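PDB 5CWM: designed helical repeat protein from Synthetic construct, which serves no known natural function, being a computationally designed scaffold built to fold into an array of repeated helices. Local coordinates for residues L64-E75 with R122-L133. Sequence-based numbering, arbitrary orientation.
Sequences LRAVELVVRVAE and RAVELVVRVAEL
Leu126 fits as a knob into a hole on the surface of helix 60-84, seated among Leu64, Val67, Glu68 and Val71. Its CG stands anti to the backbone N (chi1 -165°), which directs the isopropyl fork toward helix 60-84. There the two methyls part: CD2 settles 3.6 Å from Val67 CG1, while CD1 lies 3.6 Å from Val71 CG2, the valine and leucine side chains running antiparallel alongside each other. Two turns later Leu133, with similar torsions, reaches across, placing CD2 3.6 Å from Ala74 CB and CD1 against the CG methylene of Glu75. Val71 also spreads its branches, CG2 touching Val130 CG2 and CG1 lying 3.8 Å above one face of the Arg129 guanidinium, offset toward its rim. Arg129 NH1 forms a salt bridge of 3.4 Å to Glu75 OE2; with carboxylate and guanidinium planes 79° apart and the oxygen far off the guanidinium plane, the attraction is one of charge without a directed N-H. Val67 and Ala74 also touch Val107 and Val96 of helix 87-114, which packs against this seam. The segment axes run 11° apart and 10.6 Å at closest approach, the near-parallel side-by-side packing of an alpha-helical repeat array.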
loop_
_atom_site.group_PDB
_atom_site.type_symbol
_atom_site.label_atom_id
_atom_site.label_comp_id
_atom_site.label_asym_id
_atom_site.label_seq_id
_atom_site.Cartn_x
_atom_site.Cartn_y
_atom_site.Cartn_z
ATOM N N LEU A 64 4.507 -3.646 -9.856
ATOM C CA LEU A 64 4.670 -3.661 -8.407
ATOM C C LEU A 64 5.676 -2.611 -7.952
ATOM O O LEU A 64 5.419 -1.858 -7.009
ATOM C CB LEU A 64 5.110 -5.046 -7.933
ATOM C CG LEU A 64 5.372 -5.202 -6.434
ATOM C CD1 LEU A 64 4.099 -4.965 -5.637
ATOM C CD2 LEU A 64 5.951 -6.574 -6.134
ATOM N N ARG A 65 6.821 -2.566 -8.630
ATOM C CA ARG A 65 7.852 -1.582 -8.319
ATOM C C ARG A 65 7.306 -0.164 -8.463
ATOM O O ARG A 65 7.544 0.697 -7.612
ATOM C CB ARG A 65 9.071 -1.772 -9.225
ATOM C CG ARG A 65 10.390 -1.875 -8.474
ATOM C CD ARG A 65 10.579 -0.699 -7.529
ATOM N NE ARG A 65 11.756 -0.860 -6.680
ATOM C CZ ARG A 65 12.029 -0.090 -5.632
ATOM N NH1 ARG A 65 13.122 -0.308 -4.914
ATOM N NH2 ARG A 65 11.206 0.895 -5.298
ATOM N N ALA A 66 6.561 0.067 -9.540
ATOM C CA ALA A 66 5.970 1.374 -9.800
ATOM C C ALA A 66 5.010 1.787 -8.687
ATOM O O ALA A 66 5.060 2.920 -8.200
ATOM C CB ALA A 66 5.252 1.371 -11.140
ATOM N N VAL A 67 4.144 0.865 -8.282
ATOM C CA VAL A 67 3.128 1.176 -7.283
ATOM C C VAL A 67 3.730 1.359 -5.890
ATOM O O VAL A 67 3.291 2.224 -5.131
ATOM C CB VAL A 67 2.037 0.088 -7.246
ATOM C CG1 VAL A 67 1.050 0.350 -6.120
ATOM C CG2 VAL A 67 1.309 0.051 -8.575
ATOM N N GLU A 68 4.743 0.566 -5.550
ATOM C CA GLU A 68 5.398 0.751 -4.258
ATOM C C GLU A 68 6.222 2.039 -4.277
ATOM O O GLU A 68 6.459 2.652 -3.232
ATOM C CB GLU A 68 6.264 -0.460 -3.894
ATOM C CG GLU A 68 7.449 -0.714 -4.801
ATOM C CD GLU A 68 8.086 -2.069 -4.548
ATOM O OE1 GLU A 68 7.518 -2.858 -3.763
ATOM O OE2 GLU A 68 9.153 -2.348 -5.134
ATOM N N LEU A 69 6.641 2.458 -5.469
ATOM C CA LEU A 69 7.248 3.777 -5.629
ATOM C C LEU A 69 6.206 4.868 -5.390
ATOM O O LEU A 69 6.509 5.913 -4.810
ATOM C CB LEU A 69 7.874 3.932 -7.017
ATOM C CG LEU A 69 9.278 3.352 -7.201
ATOM C CD1 LEU A 69 9.741 3.507 -8.640
ATOM C CD2 LEU A 69 10.258 4.016 -6.245
ATOM N N VAL A 70 4.977 4.617 -5.837
ATOM C CA VAL A 70 3.871 5.538 -5.584
ATOM C C VAL A 70 3.613 5.651 -4.082
ATOM O O VAL A 70 3.386 6.743 -3.562
ATOM C CB VAL A 70 2.579 5.091 -6.305
ATOM C CG1 VAL A 70 1.386 5.909 -5.835
ATOM C CG2 VAL A 70 2.745 5.207 -7.811
ATOM N N VAL A 71 3.663 4.515 -3.391
ATOM C CA VAL A 71 3.518 4.485 -1.937
ATOM C C VAL A 71 4.632 5.286 -1.268
ATOM O O VAL A 71 4.387 6.059 -0.336
ATOM C CB VAL A 71 3.524 3.038 -1.402
ATOM C CG1 VAL A 71 3.517 3.027 0.119
ATOM C CG2 VAL A 71 2.333 2.269 -1.952
ATOM N N ARG A 72 5.856 5.091 -1.754
ATOM C CA ARG A 72 7.008 5.870 -1.311
ATOM C C ARG A 72 6.722 7.368 -1.416
ATOM O O ARG A 72 6.920 8.130 -0.460
ATOM C CB ARG A 72 8.240 5.503 -2.142
ATOM C CG ARG A 72 9.472 6.338 -1.856
ATOM C CD ARG A 72 10.377 5.654 -0.854
ATOM N NE ARG A 72 11.631 6.377 -0.661
ATOM C CZ ARG A 72 12.731 6.169 -1.379
ATOM N NH1 ARG A 72 12.733 5.256 -2.341
ATOM N NH2 ARG A 72 13.827 6.873 -1.135
ATOM N N VAL A 73 6.242 7.772 -2.589
ATOM C CA VAL A 73 5.881 9.160 -2.845
ATOM C C VAL A 73 4.825 9.644 -1.856
ATOM O O VAL A 73 4.899 10.763 -1.360
ATOM C CB VAL A 73 5.361 9.351 -4.287
ATOM C CG1 VAL A 73 4.757 10.735 -4.464
ATOM C CG2 VAL A 73 6.481 9.122 -5.290
ATOM N N ALA A 74 3.852 8.788 -1.563
ATOM C CA ALA A 74 2.778 9.132 -0.636
ATOM C C ALA A 74 3.313 9.390 0.772
ATOM O O ALA A 74 2.967 10.396 1.401
ATOM C CB ALA A 74 1.730 8.032 -0.612
ATOM N N GLU A 75 4.151 8.479 1.263
ATOM C CA GLU A 75 4.793 8.653 2.564
ATOM C C GLU A 75 5.580 9.958 2.592
ATOM O O GLU A 75 5.532 10.716 3.571
ATOM C CB GLU A 75 5.721 7.475 2.879
ATOM C CG GLU A 75 5.025 6.127 2.974
ATOM C CD GLU A 75 5.996 4.987 3.229
ATOM O OE1 GLU A 75 7.221 5.222 3.160
ATOM O OE2 GLU A 75 5.535 3.858 3.497
ATOM N N ARG A 122 2.976 -9.673 -2.481
ATOM C CA ARG A 122 3.643 -8.399 -2.232
ATOM C C ARG A 122 2.701 -7.227 -2.481
ATOM O O ARG A 122 2.818 -6.178 -1.849
ATOM C CB ARG A 122 4.889 -8.266 -3.107
ATOM C CG ARG A 122 5.994 -9.258 -2.780
ATOM C CD ARG A 122 6.455 -9.116 -1.338
ATOM N NE ARG A 122 6.660 -7.719 -0.966
ATOM C CZ ARG A 122 7.753 -7.020 -1.251
ATOM N NH1 ARG A 122 8.748 -7.585 -1.920
ATOM N NH2 ARG A 122 7.849 -5.754 -0.871
ATOM N N ALA A 123 1.766 -7.413 -3.408
ATOM C CA ALA A 123 0.774 -6.391 -3.710
ATOM C C ALA A 123 -0.165 -6.207 -2.527
ATOM O O ALA A 123 -0.481 -5.080 -2.150
ATOM C CB ALA A 123 -0.008 -6.752 -4.965
ATOM N N VAL A 124 -0.605 -7.316 -1.937
ATOM C CA VAL A 124 -1.466 -7.250 -0.760
ATOM C C VAL A 124 -0.727 -6.628 0.421
ATOM O O VAL A 124 -1.284 -5.791 1.140
ATOM C CB VAL A 124 -1.988 -8.637 -0.354
ATOM C CG1 VAL A 124 -2.919 -8.523 0.844
ATOM C CG2 VAL A 124 -2.714 -9.276 -1.509
ATOM N N GLU A 125 0.527 -7.033 0.615
ATOM C CA GLU A 125 1.370 -6.430 1.644
ATOM C C GLU A 125 1.455 -4.923 1.430
ATOM O O GLU A 125 1.448 -4.139 2.383
ATOM C CB GLU A 125 2.777 -7.037 1.631
ATOM C CG GLU A 125 2.839 -8.506 2.006
ATOM C CD GLU A 125 4.262 -9.024 2.090
ATOM O OE1 GLU A 125 5.199 -8.199 2.062
ATOM O OE2 GLU A 125 4.444 -10.256 2.184
ATOM N N LEU A 126 1.528 -4.530 0.164
ATOM C CA LEU A 126 1.601 -3.126 -0.201
ATOM C C LEU A 126 0.300 -2.415 0.140
ATOM O O LEU A 126 0.315 -1.267 0.577
ATOM C CB LEU A 126 1.915 -2.979 -1.689
ATOM C CG LEU A 126 2.363 -1.595 -2.153
ATOM C CD1 LEU A 126 3.541 -1.113 -1.322
ATOM C CD2 LEU A 126 2.727 -1.641 -3.623
ATOM N N VAL A 127 -0.822 -3.102 -0.053
ATOM C CA VAL A 127 -2.123 -2.548 0.307
ATOM C C VAL A 127 -2.198 -2.352 1.819
ATOM O O VAL A 127 -2.782 -1.381 2.302
ATOM C CB VAL A 127 -3.290 -3.452 -0.158
ATOM C CG1 VAL A 127 -4.626 -2.829 0.210
ATOM C CG2 VAL A 127 -3.222 -3.679 -1.655
ATOM N N VAL A 128 -1.593 -3.274 2.560
ATOM C CA VAL A 128 -1.516 -3.154 4.012
ATOM C C VAL A 128 -0.684 -1.937 4.404
ATOM O O VAL A 128 -1.069 -1.172 5.293
ATOM C CB VAL A 128 -0.918 -4.419 4.652
ATOM C CG1 VAL A 128 -0.686 -4.210 6.142
ATOM C CG2 VAL A 128 -1.834 -5.603 4.417
ATOM N N ARG A 129 0.451 -1.758 3.736
ATOM C CA ARG A 129 1.284 -0.580 3.962
ATOM C C ARG A 129 0.500 0.700 3.686
ATOM O O ARG A 129 0.637 1.692 4.402
ATOM C CB ARG A 129 2.540 -0.621 3.090
ATOM C CG ARG A 129 3.613 -1.579 3.578
ATOM C CD ARG A 129 4.998 -0.999 3.337
ATOM N NE ARG A 129 5.229 -0.689 1.929
ATOM C CZ ARG A 129 6.108 0.209 1.496
ATOM N NH1 ARG A 129 6.838 0.896 2.364
ATOM N NH2 ARG A 129 6.253 0.428 0.196
ATOM N N VAL A 130 -0.320 0.667 2.640
ATOM C CA VAL A 130 -1.179 1.794 2.296
ATOM C C VAL A 130 -2.192 2.047 3.406
ATOM O O VAL A 130 -2.490 3.191 3.734
ATOM C CB VAL A 130 -1.914 1.560 0.958
ATOM C CG1 VAL A 130 -2.978 2.623 0.728
ATOM C CG2 VAL A 130 -0.923 1.545 -0.193
ATOM N N ALA A 131 -2.708 0.971 3.994
ATOM C CA ALA A 131 -3.666 1.084 5.087
ATOM C C ALA A 131 -3.025 1.737 6.309
ATOM O O ALA A 131 -3.613 2.624 6.935
ATOM C CB ALA A 131 -4.225 -0.285 5.448
ATOM N N GLU A 132 -1.815 1.296 6.639
ATOM C CA GLU A 132 -1.068 1.866 7.756
ATOM C C GLU A 132 -0.767 3.342 7.510
ATOM O O GLU A 132 -0.867 4.174 8.416
ATOM C CB GLU A 132 0.230 1.090 7.981
ATOM C CG GLU A 132 0.025 -0.390 8.261
ATOM C CD GLU A 132 1.328 -1.162 8.307
ATOM O OE1 GLU A 132 2.384 -0.567 8.000
ATOM O OE2 GLU A 132 1.299 -2.363 8.647
ATOM N N LEU A 133 -0.404 3.657 6.270
ATOM C CA LEU A 133 -0.129 5.031 5.876
ATOM C C LEU A 133 -1.368 5.904 6.050
ATOM O O LEU A 133 -1.291 7.007 6.589
ATOM C CB LEU A 133 0.356 5.080 4.428
ATOM C CG LEU A 133 0.834 6.437 3.916
ATOM C CD1 LEU A 133 1.922 6.993 4.819
ATOM C CD2 LEU A 133 1.337 6.302 2.494
#